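Local structure of Lin2960 protein (Listeria innocua, 3OOP) at residues K63-P66 and T67-I71; G122-R125 and T126-E129. The protein is of unknown function but probably binds DNA and regulates transcription. One frame throughout, in Å; residues are numbered along the deposited sequence. Where two conformers were deposited one is given.

Interaction 1 (K63-P66 and T67-I71)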
loop_
_atom_site.group_PDB
_atom_site.type_symbol
_atom_site.label_atom_id
_atom_site.label_comp_id
_atom_site.label_asym_id
_atom_site.label_seq_id
_atom_site.Cartn_x
_atom_site.Cartn_y
_atom_site.Cartn_z
ATOM N N LYS A 63 -10.339 6.207 -15.251
ATOM C CA LYS A 63 -9.997 7.506 -15.820
ATOM C C LYS A 63 -11.278 8.321 -15.901
ATOM O O LYS A 63 -12.370 7.754 -15.926
ATOM C CB LYS A 63 -9.373 7.333 -17.211
ATOM C CG LYS A 63 -8.095 6.493 -17.227
ATOM C CD LYS A 63 -7.541 6.334 -18.643
ATOM C CE LYS A 63 -6.387 5.330 -18.689
ATOM N NZ LYS A 63 -5.137 5.810 -18.029
ATOM N N ASP A 64 -11.167 9.647 -15.937
ATOM C CA ASP A 64 -12.376 10.465 -16.002
ATOM C C ASP A 64 -12.938 10.576 -17.420
ATOM O O ASP A 64 -12.254 10.249 -18.400
ATOM C CB ASP A 64 -12.179 11.838 -15.336
ATOM C CG ASP A 64 -11.085 12.671 -15.982
ATOM O OD1 ASP A 64 -10.854 12.543 -17.200
ATOM O OD2 ASP A 64 -10.468 13.490 -15.263
ATOM N N THR A 65 -14.190 11.022 -17.512
ATOM C CA THR A 65 -14.892 11.218 -18.780
ATOM C C THR A 65 -14.048 11.956 -19.838
ATOM O O THR A 65 -13.875 11.434 -20.938
ATOM C CB THR A 65 -16.265 11.923 -18.577
ATOM O OG1 THR A 65 -16.980 11.289 -17.506
ATOM C CG2 THR A 65 -17.109 11.872 -19.848
ATOM N N PRO A 66 -13.521 13.163 -19.510
ATOM C CA PRO A 66 -12.703 13.906 -20.484
ATOM C C PRO A 66 -11.463 13.139 -20.978
ATOM O O PRO A 66 -11.140 13.207 -22.166
ATOM C CB PRO A 66 -12.265 15.152 -19.700
ATOM C CG PRO A 66 -13.297 15.311 -18.632
ATOM C CD PRO A 66 -13.692 13.929 -18.253
ATOM N N THR A 67 -10.787 12.434 -20.071
ATOM C CA THR A 67 -9.588 11.659 -20.400
ATOM C C THR A 67 -9.928 10.512 -21.350
ATOM O O THR A 67 -9.240 10.312 -22.352
ATOM C CB THR A 67 -8.912 11.112 -19.124
ATOM O OG1 THR A 67 -8.496 12.211 -18.304
ATOM C CG2 THR A 67 -7.705 10.235 -19.448
ATOM N N VAL A 68 -10.989 9.772 -21.026
ATOM C CA VAL A 68 -11.424 8.655 -21.866
ATOM C C VAL A 68 -11.874 9.175 -23.225
ATOM O O VAL A 68 -11.476 8.625 -24.253
ATOM C CB VAL A 68 -12.503 7.784 -21.175
ATOM C CG1 VAL A 68 -13.151 6.820 -22.169
ATOM C CG2 VAL A 68 -11.878 6.999 -20.035
ATOM N N ASN A 69 -12.648 10.262 -23.240
ATOM C CA ASN A 69 -13.081 10.877 -24.490
ATOM C C ASN A 69 -11.887 11.218 -25.390
ATOM O O ASN A 69 -11.909 10.946 -26.589
ATOM C CB ASN A 69 -13.941 12.117 -24.215
ATOM C CG ASN A 69 -15.229 11.786 -23.467
ATOM O OD1 ASN A 69 -15.588 10.615 -23.303
ATOM N ND2 ASN A 69 -15.929 12.820 -23.008
ATOM N N ARG A 70 -10.842 11.789 -24.791
ATOM C CA ARG A 70 -9.621 12.163 -25.518
ATOM C C ARG A 70 -8.921 10.941 -26.112
ATOM O O ARG A 70 -8.547 10.945 -27.291
ATOM C CB ARG A 70 -8.653 12.910 -24.592
ATOM C CG ARG A 70 -7.256 13.148 -25.187
ATOM C CD ARG A 70 -6.367 14.022 -24.289
ATOM N NE ARG A 70 -6.078 13.432 -22.977
ATOM C CZ ARG A 70 -5.160 12.499 -22.741
ATOM N NH1 ARG A 70 -4.433 11.983 -23.730
ATOM N NH2 ARG A 70 -4.990 12.050 -21.506
ATOM N N ILE A 71 -8.728 9.915 -25.289
ATOM C CA ILE A 71 -8.021 8.700 -25.722
ATOM C C ILE A 71 -8.823 7.940 -26.785
ATOM O O ILE A 71 -8.257 7.489 -27.784
ATOM C CB ILE A 71 -7.646 7.768 -24.536
ATOM C CG1 ILE A 71 -6.665 8.474 -23.584
ATOM C CG2 ILE A 71 -7.023 6.471 -25.048
ATOM C CD1 ILE A 71 -6.529 7.827 -22.207
#
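Asp64 OD1 takes two bonds from Thr67, one from the backbone and one from the hydroxyl. Thr67 N meets it at 2.9 Å, nearly in line with its C-O bond, and Thr67 OG1 donates to the same Asp64 OD1 over 2.6 Å, approaching from above the carboxylate plane. The carboxylate is brought over the first turn by a chi1 of 61°, which sets CG between the backbone N and the carbonyl carbon. Two donors on one oxygen fix its position, and the negative group at the start of the helix should be favoured by the helix dipole. Behind this cap the main-chain ladder begins, with Val68 N bonded to Asp64 O at 3.0 Å and Asn69 N to Thr65 O at 2.9 Å. Asp64 is thus the N-cap of helix 65-77, which by its place in the winged helix-turn-helix fold of MarR proteins probably serves as the recognition helix. Pro66, in the first turn, still offers its carbonyl to Arg70 N. The side chains of Thr65 and Asn69 run side by side, and in one of its two conformers Asn69 OD1 accepts a hydrogen bond from Gln54 NE2. On the inner flank the aliphatic part of Lys63 passes across Thr67 and Ile71 at roughly right angles, its CD 4.0 Å from Ile71 CD1. Lys63 CB rests 3.8 Å from Val68 CG2, and buried Val68 continues inward onto Ile57 and Ala58 of helix 54-61.

Interaction 2 (G122-R125 and T126-E129)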
loop_
_atom_site.group_PDB
_atom_site.type_symbol
_atom_site.label_atom_id
_atom_site.label_comp_id
_atom_site.label_asym_id
_atom_site.label_seq_id
_atom_site.Cartn_x
_atom_site.Cartn_y
_atom_site.Cartn_z
ATOM N N GLY A 122 10.341 -18.308 -11.150
ATOM C CA GLY A 122 10.714 -18.894 -9.860
ATOM C C GLY A 122 9.730 -18.661 -8.725
ATOM O O GLY A 122 9.940 -19.142 -7.611
ATOM N N VAL A 123 8.661 -17.915 -8.992
ATOM C CA VAL A 123 7.591 -17.715 -8.006
ATOM C C VAL A 123 6.415 -18.594 -8.386
ATOM O O VAL A 123 6.021 -18.629 -9.551
ATOM C CB VAL A 123 7.104 -16.237 -7.953
ATOM C CG1 VAL A 123 6.061 -16.051 -6.852
ATOM C CG2 VAL A 123 8.261 -15.296 -7.736
ATOM N N THR A 124 5.856 -19.300 -7.406
ATOM C CA THR A 124 4.727 -20.192 -7.647
ATOM C C THR A 124 3.446 -19.677 -6.992
ATOM O O THR A 124 3.498 -18.879 -6.049
ATOM C CB THR A 124 5.024 -21.629 -7.142
ATOM O OG1 THR A 124 5.282 -21.604 -5.728
ATOM C CG2 THR A 124 6.222 -22.197 -7.853
ATOM N N ARG A 125 2.301 -20.130 -7.499
ATOM C CA ARG A 125 1.005 -19.794 -6.917
ATOM C C ARG A 125 1.004 -20.127 -5.433
ATOM O O ARG A 125 0.539 -19.331 -4.618
ATOM C CB ARG A 125 -0.118 -20.556 -7.623
ATOM C CG ARG A 125 -1.524 -20.132 -7.222
ATOM C CD ARG A 125 -2.585 -21.002 -7.907
ATOM N NE ARG A 125 -3.003 -22.141 -7.083
ATOM C CZ ARG A 125 -2.414 -23.340 -7.070
ATOM N NH1 ARG A 125 -1.357 -23.589 -7.838
ATOM N NH2 ARG A 125 -2.884 -24.299 -6.283
ATOM N N THR A 126 1.536 -21.307 -5.102
ATOM C CA THR A 126 1.655 -21.771 -3.716
ATOM C C THR A 126 2.412 -20.776 -2.822
ATOM O O THR A 126 1.978 -20.513 -1.695
ATOM C CB THR A 126 2.306 -23.184 -3.638
ATOM O OG1 THR A 126 1.769 -24.013 -4.676
ATOM C CG2 THR A 126 2.019 -23.848 -2.301
ATOM N N ASP A 127 3.518 -20.217 -3.325
ATOM C CA ASP A 127 4.297 -19.205 -2.597
ATOM C C ASP A 127 3.427 -18.024 -2.175
ATOM O O ASP A 127 3.575 -17.491 -1.070
ATOM C CB ASP A 127 5.450 -18.661 -3.453
ATOM C CG ASP A 127 6.596 -19.644 -3.618
ATOM O OD1 ASP A 127 6.973 -20.326 -2.634
ATOM O OD2 ASP A 127 7.142 -19.706 -4.748
ATOM N N LEU A 128 2.520 -17.622 -3.061
ATOM C CA LEU A 128 1.634 -16.492 -2.796
ATOM C C LEU A 128 0.483 -16.839 -1.850
ATOM O O LEU A 128 0.176 -16.052 -0.946
ATOM C CB LEU A 128 1.111 -15.888 -4.105
ATOM C CG LEU A 128 2.174 -15.369 -5.076
ATOM C CD1 LEU A 128 1.505 -14.805 -6.322
ATOM C CD2 LEU A 128 3.059 -14.318 -4.418
ATOM N N GLU A 129 -0.135 -18.009 -2.038
ATOM C CA GLU A 129 -1.255 -18.465 -1.204
ATOM C C GLU A 129 -0.840 -18.685 0.257
ATOM O O GLU A 129 -1.658 -18.570 1.176
ATOM C CB GLU A 129 -1.890 -19.733 -1.804
ATOM C CG GLU A 129 -2.524 -19.503 -3.185
ATOM C CD GLU A 129 -3.231 -20.727 -3.740
ATOM O OE1 GLU A 129 -3.022 -21.837 -3.204
ATOM O OE2 GLU A 129 -3.995 -20.574 -4.722
#
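Thr124 and Asp127 meet through complementary first torsions. In Thr124 a chi1 of 60° places OG1 between the backbone N and the carbonyl carbon, directed to the opening turn of the helix; in Asp127 a chi1 of -73° sets CG beside its own backbone N and swings the carboxylate back toward the residue that precedes the helix. Two reciprocal bonds follow. Asp127 N donates to Thr124 OG1 at 3.3 Å, and Thr124 N donates to Asp127 OD2 at 3.0 Å, on the anti side of the carboxylate and somewhat out of its plane. Thr124 OG1 also makes a weak bond to Asp127 OD2, 2.8 Å long, so that OD2 meets both the amide and the hydroxyl of Thr124. This is a capping box, with Thr124 as the N-cap of helix 125-141, and it satisfies an amide of the first turn while holding the backbone at the entry to the helix. The carboxylate, close to the helix N terminus, is probably stabilised by the helix dipole. Glu129 N completes the turn with a nearly straight bond to Arg125 O. On another flank Arg125, which also packs on Tyr7 of the second subunit, reaches along the helix to Glu129. Its chain bends at chi3, and in one of two conformers of Glu129 the Arg125 NE forms a salt bridge with Glu129 OE2 at 3.0 Å, the hydrogen bond within it being weak. In that conformer the guanidinium and carboxylate planes stand almost perpendicular, 88° apart, and the pair is joined through NE in place of a two-pronged, coplanar grip. At the dimer interface Val123 CG1 lies 4.2 Å from Leu128 CD2, and Val123 packs against Met4 of the second subunit, Leu128 against its Ile11.

How the interactions relate
Following the chain from helix 2-29 through helices 37-49 and 54-61, interaction 1 comes first, where the turn after helix 54-61 gives way to helix 65-77. The chain then passes through strands 81-84 and 94-97 and along helix 99-119 before interaction 2 closes the short connection into helix 125-141. Each contact is local, and the two stand in series, neither nested nor crossing. The centres of interaction 1 and interaction 2 lie about 37 Å apart, on opposite sides of the chain's centre. Helix capping therefore serves two different regions: interaction 1 starts a helix of the probable DNA-binding lobe, whereas interaction 2 starts the C-terminal helix that packs against the second subunit.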